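Local coordinates for amino acid ABC superfamily ATP binding cassette transporter, binding protein (Streptococcus pneumoniae, PDB 4H5G) that binds L-arginine as the substrate-binding protein of an amino acid ABC transporter, probably delivering it to the membrane permease, at residues Asn35-Gly39 with Ala40-Met44; Asp209-Lys212 with Glu213-Lys217; Phe105-Lys109 with Ala110-Lys114. All coordinates share one frame; numbering follows the deposited sequence. Where two conformers were deposited one is given.

Overall arrangement
All three interactions are local and lie in series along one chain with the type II periplasmic binding protein fold. Interaction 1 joins strand 34-38 to helix 40-52 and is the one that comes near the ligand, with the side chain of Asp41 about 6 Å from the bound arginine. Interaction 2 is one turn of helix 209-225, its centre about 21 Å from that of interaction 1 and its nearest atoms about 6 Å away. Helix 40-52 also touches that helix. Interaction 3 ends strand 103-108 of the five-stranded mixed sheet. Its centre is about 42 Å from that of interaction 2, on the opposite side of the chain's centre.

Interaction 1 (Asn35-Gly39 with Ala40-Met44); sequences NQVVG and ADIDM
The N-terminus of helix 40-52 is formed here, with Gly39 as the N-cap residue between strand 34-38 and the helix and its carbonyl taken up by Asp43. Gly39 O accepts from Asp43 N at 3.0 Å, with a C=O...N angle of 162°. This is the first i to i+4 bond of the helix. Ile42 N reaches the same oxygen in a weak, bent bond of 3.1 Å.

Gly39 has a backbone conformation with positive phi and makes the turn from strand to helix. The amide of Gly39 is bound through a water. The water accepts from Gly39 N at 2.9 Å and donates to Asp43 OD1 at 2.8 Å. Asp43 thus adds a side-chain link at the N-cap, through water rather than directly, in this strand-to-helix turn of the solute-binding fold. Its CG lies anti to its own carbonyl carbon, beside the backbone N (chi1 -68°), which turns the carboxylate back to the Gly39 peptide.

The apolar side is carried by Ile42. Its CG1 branch lies over the Val38-Gly39 peptide, 3.5 Å from Val38 C. Its CD1 meets Val37 CG1 at 3.7 Å, the two side chains crossing at about a right angle. Ile42 also packs on Ile58 of strand 55-60. Asp41 points elsewhere: its carboxylate is hydrogen-bonded to Tyr228 OH and Gly81 N.

Interaction 2 (Asp209-Lys212 with Glu213-Lys217); sequences DDLK and EVVDK. With EDO (1,2-ethanediol), chain K.
Lys212 sends CG anti to its backbone N (chi1 177°), and its chain then bends at the third and fourth torsions. Asp216, one turn on, has CG beside its own backbone N (chi1 -74°). These torsions bring ammonium and carboxylate together in an i to i+4 salt bridge along helix 209-225. Lys212 NZ is 2.8 Å from Asp216 OD2 and uses the syn lone pair of that oxygen. The lysine chain curls round OD2, with CG and CE both close to it, CG at 3.5 Å.

Below the bridge the backbone is regular. Asp216 N binds Lys212 O at 2.8 Å, and Val215 N binds Leu211 O at 2.9 Å in a nearly straight bond (N-H...O 173°). Glu213 N binds Asp209 O at 3.0 Å, but Val214 N reaches Asp210 O only weakly at 3.5 Å. On the buried side Leu211 CD1 approaches Val215 CG2 at 4.3 Å. Leu211 also packs on Leu52 of helix 40-52 and on Ile8 of helix 4-11.

Both charged groups have a second partner nearby: Lys212 NZ donates to Phe94 O, and Asp216 OD1 accepts from Ile96 N. These second bonds tie the helix to residues 94-96, while the bridge joins its own turns. Neutralisation by the lysine and the added amide bond would probably keep Asp216 ionised.

Interaction 3 (Phe105-Lys109 with Ala110-Lys114); sequences FLVHK and ADVEK. Unlike the reference sequence in segment 105-109: His108 (reference Arg).
Asp111 OD2 takes a hydrogen bond from a water at 2.7 Å, and the same water accepts from His108 N at 2.8 Å. The aspartate is thereby linked back to the last residue of strand 103-108. CG of Asp111 stands anti to its carbonyl carbon (chi1 -75°), which brings OD2 toward His108, 4.0 Å from CB. The water lies in the plane of the His108 ring, at its edge. NE2 of that ring is hydrogen-bonded to Leu160 O of helix 153-162.

The backbone closes in two tight steps. Asp111 N donates to His108 O at 2.9 Å, from well above the carbonyl plane. Val112 N donates to Lys109 O at 3.3 Å, again from above the plane but with a straight N-H...O angle of 170°. Beneath them Val107 CG2 and Val112 CG2 meet at 4.1 Å, their side chains crossing at about a right angle. Lys109 NZ is hydrogen-bonded to Ala183 O.

Two successive i to i+3 bonds mark a short 3-10 turn. Here the chain leaves an inner strand of the mixed sheet in this type II periplasmic binding protein fold.

Interaction 1 (Asn35-Gly39 with Ala40-Met44)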
loop_
_atom_site.group_PDB
_atom_site.type_symbol
_atom_site.label_atom_id
_atom_site.label_comp_id
_atom_site.label_asym_id
_atom_site.label_seq_id
_atom_site.Cartn_x
_atom_site.Cartn_y
_atom_site.Cartn_z
ATOM N N ASN A 35 -15.114 10.765 -9.550
ATOM C CA ASN A 35 -13.882 10.301 -8.964
ATOM C C ASN A 35 -14.215 9.404 -7.798
ATOM O O ASN A 35 -15.034 9.735 -6.942
ATOM C CB ASN A 35 -13.017 11.470 -8.525
ATOM C CG ASN A 35 -11.620 11.367 -9.060
ATOM O OD1 ASN A 35 -10.998 10.301 -8.985
ATOM N ND2 ASN A 35 -11.117 12.456 -9.627
ATOM N N GLN A 36 -13.524 8.280 -7.730
ATOM C CA GLN A 36 -13.871 7.258 -6.776
ATOM C C GLN A 36 -12.595 6.532 -6.425
ATOM O O GLN A 36 -11.718 6.375 -7.268
ATOM C CB GLN A 36 -14.846 6.300 -7.443
ATOM C CG GLN A 36 -15.517 5.302 -6.547
ATOM C CD GLN A 36 -16.634 4.593 -7.276
ATOM O OE1 GLN A 36 -17.432 5.225 -7.971
ATOM N NE2 GLN A 36 -16.684 3.272 -7.149
ATOM N N VAL A 37 -12.492 6.102 -5.175
ATOM C CA VAL A 37 -11.338 5.334 -4.733
ATOM C C VAL A 37 -11.589 3.870 -5.059
ATOM O O VAL A 37 -12.603 3.299 -4.644
ATOM C CB VAL A 37 -11.129 5.489 -3.218
ATOM C CG1 VAL A 37 -9.969 4.624 -2.755
ATOM C CG2 VAL A 37 -10.886 6.966 -2.870
ATOM N N VAL A 38 -10.666 3.271 -5.809
ATOM C CA VAL A 38 -10.819 1.894 -6.266
ATOM C C VAL A 38 -9.530 1.145 -5.988
ATOM O O VAL A 38 -8.536 1.740 -5.574
ATOM C CB VAL A 38 -11.081 1.829 -7.780
ATOM C CG1 VAL A 38 -12.400 2.522 -8.143
ATOM C CG2 VAL A 38 -9.924 2.472 -8.541
ATOM N N GLY A 39 -9.536 -0.161 -6.229
ATOM C CA GLY A 39 -8.317 -0.940 -6.083
ATOM C C GLY A 39 -8.562 -2.225 -5.322
ATOM O O GLY A 39 -9.644 -2.437 -4.770
ATOM N N ALA A 40 -7.553 -3.089 -5.283
ATOM C CA ALA A 40 -7.741 -4.406 -4.670
ATOM C C ALA A 40 -8.033 -4.296 -3.170
ATOM O O ALA A 40 -8.826 -5.070 -2.631
ATOM C CB ALA A 40 -6.536 -5.312 -4.940
ATOM N N ASP A 41 -7.397 -3.338 -2.501
ATOM C CA ASP A 41 -7.648 -3.128 -1.066
ATOM C C ASP A 41 -9.078 -2.669 -0.813
ATOM O O ASP A 41 -9.676 -2.994 0.223
ATOM C CB ASP A 41 -6.699 -2.070 -0.489
ATOM C CG ASP A 41 -5.366 -2.645 -0.015
ATOM O OD1 ASP A 41 -5.189 -3.879 0.012
ATOM O OD2 ASP A 41 -4.490 -1.836 0.367
ATOM N N ILE A 42 -9.619 -1.910 -1.758
ATOM C CA ILE A 42 -10.988 -1.412 -1.638
ATOM C C ILE A 42 -11.976 -2.555 -1.856
ATOM O O ILE A 42 -12.972 -2.666 -1.138
ATOM C CB ILE A 42 -11.268 -0.267 -2.632
ATOM C CG1 ILE A 42 -10.188 0.821 -2.529
ATOM C CG2 ILE A 42 -12.675 0.314 -2.419
ATOM C CD1 ILE A 42 -9.909 1.301 -1.108
ATOM N N ASP A 43 -11.695 -3.422 -2.823
ATOM C CA ASP A 43 -12.556 -4.581 -3.054
ATOM C C ASP A 43 -12.546 -5.475 -1.826
ATOM O O ASP A 43 -13.573 -6.034 -1.438
ATOM C CB ASP A 43 -12.092 -5.386 -4.284
ATOM C CG ASP A 43 -12.283 -4.634 -5.599
ATOM O OD1 ASP A 43 -13.069 -3.675 -5.651
ATOM O OD2 ASP A 43 -11.650 -5.034 -6.594
ATOM N N MET A 44 -11.377 -5.623 -1.216
ATOM C CA MET A 44 -11.276 -6.442 -0.000
ATOM C C MET A 44 -12.027 -5.771 1.148
ATOM O O MET A 44 -12.757 -6.428 1.885
ATOM C CB MET A 44 -9.814 -6.656 0.398
ATOM C CG MET A 44 -9.657 -7.439 1.702
ATOM S SD MET A 44 -7.930 -7.721 2.116
ATOM C CE MET A 44 -7.372 -6.021 2.261
HETATM O O HOH W 1 -12.111 -1.313 -6.854
#

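Interaction 2 (Asp209-Lys212 with Glu213-Lys217)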
loop_
_atom_site.group_PDB
_atom_site.type_symbol
_atom_site.label_atom_id
_atom_site.label_comp_id
_atom_site.label_asym_id
_atom_site.label_seq_id
_atom_site.Cartn_x
_atom_site.Cartn_y
_atom_site.Cartn_z
ATOM N N ASP A 209 -10.075 -8.457 19.010
ATOM C CA ASP A 209 -10.071 -9.855 18.549
ATOM C C ASP A 209 -11.334 -10.286 17.827
ATOM O O ASP A 209 -11.274 -11.086 16.886
ATOM C CB ASP A 209 -9.809 -10.818 19.713
ATOM C CG ASP A 209 -8.389 -10.709 20.261
ATOM O OD1 ASP A 209 -7.556 -10.025 19.639
ATOM O OD2 ASP A 209 -8.112 -11.323 21.312
ATOM N N ASP A 210 -12.481 -9.767 18.257
ATOM C CA ASP A 210 -13.732 -10.129 17.600
ATOM C C ASP A 210 -13.759 -9.651 16.142
ATOM O O ASP A 210 -14.111 -10.406 15.226
ATOM C CB ASP A 210 -14.949 -9.604 18.387
ATOM C CG ASP A 210 -14.957 -8.087 18.530
ATOM O OD1 ASP A 210 -13.868 -7.474 18.633
ATOM O OD2 ASP A 210 -16.065 -7.509 18.545
ATOM N N LEU A 211 -13.360 -8.405 15.917
ATOM C CA LEU A 211 -13.309 -7.880 14.547
ATOM C C LEU A 211 -12.195 -8.550 13.750
ATOM O O LEU A 211 -12.368 -8.866 12.574
ATOM C CB LEU A 211 -13.136 -6.349 14.574
ATOM C CG LEU A 211 -13.013 -5.633 13.227
ATOM C CD1 LEU A 211 -14.247 -5.890 12.360
ATOM C CD2 LEU A 211 -12.808 -4.130 13.438
ATOM N N LYS A 212 -11.058 -8.800 14.387
ATOM C CA LYS A 212 -9.955 -9.490 13.697
ATOM C C LYS A 212 -10.388 -10.855 13.153
ATOM O O LYS A 212 -10.001 -11.238 12.043
ATOM C CB LYS A 212 -8.731 -9.644 14.618
ATOM C CG LYS A 212 -7.559 -10.441 13.975
ATOM C CD LYS A 212 -6.276 -10.394 14.820
ATOM C CE LYS A 212 -5.446 -11.688 14.668
ATOM N NZ LYS A 212 -4.959 -11.943 13.258
ATOM N N GLU A 213 -11.203 -11.577 13.923
ATOM C CA GLU A 213 -11.695 -12.893 13.483
ATOM C C GLU A 213 -12.498 -12.784 12.202
ATOM O O GLU A 213 -12.384 -13.634 11.302
ATOM C CB GLU A 213 -12.551 -13.571 14.576
ATOM C CG GLU A 213 -11.757 -14.048 15.794
ATOM C CD GLU A 213 -12.542 -14.975 16.686
ATOM O OE1 GLU A 213 -13.684 -15.350 16.318
ATOM O OE2 GLU A 213 -12.005 -15.334 17.761
ATOM N N VAL A 214 -13.327 -11.748 12.119
ATOM C CA VAL A 214 -14.150 -11.548 10.924
ATOM C C VAL A 214 -13.264 -11.165 9.745
ATOM O O VAL A 214 -13.409 -11.693 8.639
ATOM C CB VAL A 214 -15.212 -10.452 11.134
ATOM C CG1 VAL A 214 -16.043 -10.256 9.862
ATOM C CG2 VAL A 214 -16.106 -10.809 12.311
ATOM N N VAL A 215 -12.337 -10.250 9.980
ATOM C CA VAL A 215 -11.391 -9.864 8.932
ATOM C C VAL A 215 -10.568 -11.058 8.435
ATOM O O VAL A 215 -10.389 -11.236 7.232
ATOM C CB VAL A 215 -10.458 -8.720 9.388
ATOM C CG1 VAL A 215 -9.406 -8.417 8.305
ATOM C CG2 VAL A 215 -11.275 -7.452 9.683
ATOM N N ASP A 216 -10.074 -11.875 9.357
ATOM C CA ASP A 216 -9.283 -13.059 8.991
ATOM C C ASP A 216 -10.105 -14.062 8.195
ATOM O O ASP A 216 -9.604 -14.709 7.270
ATOM C CB ASP A 216 -8.702 -13.732 10.255
ATOM C CG ASP A 216 -7.544 -12.945 10.871
ATOM O OD1 ASP A 216 -7.026 -12.015 10.220
ATOM O OD2 ASP A 216 -7.137 -13.282 12.002
ATOM N N LYS A 217 -11.371 -14.203 8.562
ATOM C CA LYS A 217 -12.239 -15.156 7.871
ATOM C C LYS A 217 -12.417 -14.731 6.417
ATOM O O LYS A 217 -12.319 -15.548 5.489
ATOM C CB LYS A 217 -13.598 -15.237 8.573
ATOM C CG LYS A 217 -14.636 -16.035 7.809
ATOM C CD LYS A 217 -15.997 -15.894 8.477
ATOM C CE LYS A 217 -17.072 -16.568 7.649
ATOM N NZ LYS A 217 -16.869 -18.041 7.645
HETATM C C1 EDO K . -20.721 -17.390 5.737
HETATM O O1 EDO K . -20.591 -16.216 6.552
HETATM C C2 EDO K . -19.375 -18.072 5.525
HETATM O O2 EDO K . -19.244 -19.216 6.380
#

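Interaction 3 (Phe105-Lys109 with Ala110-Lys114)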
loop_
_atom_site.group_PDB
_atom_site.type_symbol
_atom_site.label_atom_id
_atom_site.label_comp_id
_atom_site.label_asym_id
_atom_site.label_seq_id
_atom_site.Cartn_x
_atom_site.Cartn_y
_atom_site.Cartn_z
ATOM N N PHE A 105 12.532 -0.744 -7.311
ATOM C CA PHE A 105 12.774 0.644 -7.681
ATOM C C PHE A 105 12.155 0.895 -9.047
ATOM O O PHE A 105 12.333 0.100 -9.971
ATOM C CB PHE A 105 14.279 0.927 -7.771
ATOM C CG PHE A 105 14.981 0.928 -6.446
ATOM C CD1 PHE A 105 15.007 2.068 -5.671
ATOM C CD2 PHE A 105 15.638 -0.198 -5.986
ATOM C CE1 PHE A 105 15.665 2.076 -4.454
ATOM C CE2 PHE A 105 16.290 -0.194 -4.762
ATOM C CZ PHE A 105 16.305 0.945 -4.003
ATOM N N LEU A 106 11.422 1.994 -9.168
ATOM C CA LEU A 106 10.939 2.466 -10.459
ATOM C C LEU A 106 11.972 3.454 -10.992
ATOM O O LEU A 106 12.399 4.362 -10.269
ATOM C CB LEU A 106 9.582 3.163 -10.279
ATOM C CG LEU A 106 8.882 3.628 -11.559
ATOM C CD1 LEU A 106 8.378 2.437 -12.385
ATOM C CD2 LEU A 106 7.708 4.577 -11.215
ATOM N N VAL A 107 12.391 3.263 -12.247
ATOM C CA VAL A 107 13.388 4.120 -12.889
ATOM C C VAL A 107 12.958 4.458 -14.320
ATOM O O VAL A 107 11.955 3.951 -14.816
ATOM C CB VAL A 107 14.784 3.435 -12.949
ATOM C CG1 VAL A 107 15.356 3.202 -11.544
ATOM C CG2 VAL A 107 14.716 2.106 -13.753
ATOM N N HIS A 108 13.728 5.313 -14.976
ATOM C CA HIS A 108 13.536 5.551 -16.404
ATOM C C HIS A 108 13.958 4.307 -17.171
ATOM O O HIS A 108 14.944 3.654 -16.809
ATOM C CB HIS A 108 14.361 6.752 -16.865
ATOM C CG HIS A 108 13.818 8.066 -16.405
ATOM N ND1 HIS A 108 12.828 8.743 -17.086
ATOM C CD2 HIS A 108 14.122 8.828 -15.327
ATOM C CE1 HIS A 108 12.551 9.868 -16.448
ATOM N NE2 HIS A 108 13.320 9.942 -15.374
ATOM N N LYS A 109 13.222 3.981 -18.228
ATOM C CA LYS A 109 13.561 2.839 -19.081
ATOM C C LYS A 109 15.001 2.923 -19.579
ATOM O O LYS A 109 15.699 1.911 -19.652
ATOM C CB LYS A 109 12.585 2.771 -20.261
ATOM C CG LYS A 109 12.581 1.450 -21.024
ATOM C CD LYS A 109 11.361 1.361 -21.947
ATOM C CE LYS A 109 10.067 1.253 -21.147
ATOM N NZ LYS A 109 8.860 1.468 -21.998
ATOM N N ALA A 110 15.459 4.134 -19.905
ATOM C CA ALA A 110 16.810 4.309 -20.446
ATOM C C ALA A 110 17.889 3.995 -19.409
ATOM O O ALA A 110 19.062 3.857 -19.759
ATOM C CB ALA A 110 16.993 5.722 -21.005
ATOM N N ASP A 111 17.488 3.880 -18.140
ATOM C CA ASP A 111 18.430 3.694 -17.036
ATOM C C ASP A 111 18.432 2.289 -16.460
ATOM O O ASP A 111 19.101 2.035 -15.458
ATOM C CB ASP A 111 18.122 4.672 -15.895
ATOM C CG ASP A 111 18.543 6.091 -16.203
ATOM O OD1 ASP A 111 19.354 6.298 -17.137
ATOM O OD2 ASP A 111 18.066 7.000 -15.486
ATOM N N VAL A 112 17.685 1.379 -17.073
ATOM C CA VAL A 112 17.625 0.010 -16.557
ATOM C C VAL A 112 19.000 -0.663 -16.577
ATOM O O VAL A 112 19.359 -1.381 -15.645
ATOM C CB VAL A 112 16.583 -0.842 -17.303
ATOM C CG1 VAL A 112 16.641 -2.298 -16.848
ATOM C CG2 VAL A 112 15.190 -0.280 -17.071
ATOM N N GLU A 113 19.775 -0.421 -17.628
ATOM C CA GLU A 113 21.103 -1.027 -17.724
ATOM C C GLU A 113 22.063 -0.369 -16.752
ATOM O O GLU A 113 23.089 -0.934 -16.380
ATOM C CB GLU A 113 21.645 -0.938 -19.155
ATOM C CG GLU A 113 20.910 -1.826 -20.124
ATOM C CD GLU A 113 20.854 -3.262 -19.649
ATOM O OE1 GLU A 113 21.926 -3.840 -19.368
ATOM O OE2 GLU A 113 19.736 -3.807 -19.540
ATOM N N LYS A 114 21.703 0.827 -16.319
ATOM C CA LYS A 114 22.587 1.632 -15.497
ATOM C C LYS A 114 22.543 1.221 -14.026
ATOM O O LYS A 114 23.583 1.080 -13.380
ATOM C CB LYS A 114 22.181 3.092 -15.636
ATOM C CG LYS A 114 22.988 4.043 -14.807
ATOM C CD LYS A 114 22.479 5.446 -15.020
ATOM C CE LYS A 114 23.306 6.445 -14.260
ATOM N NZ LYS A 114 22.839 7.812 -14.602
HETATM O O HOH W 2 15.947 6.679 -13.869
#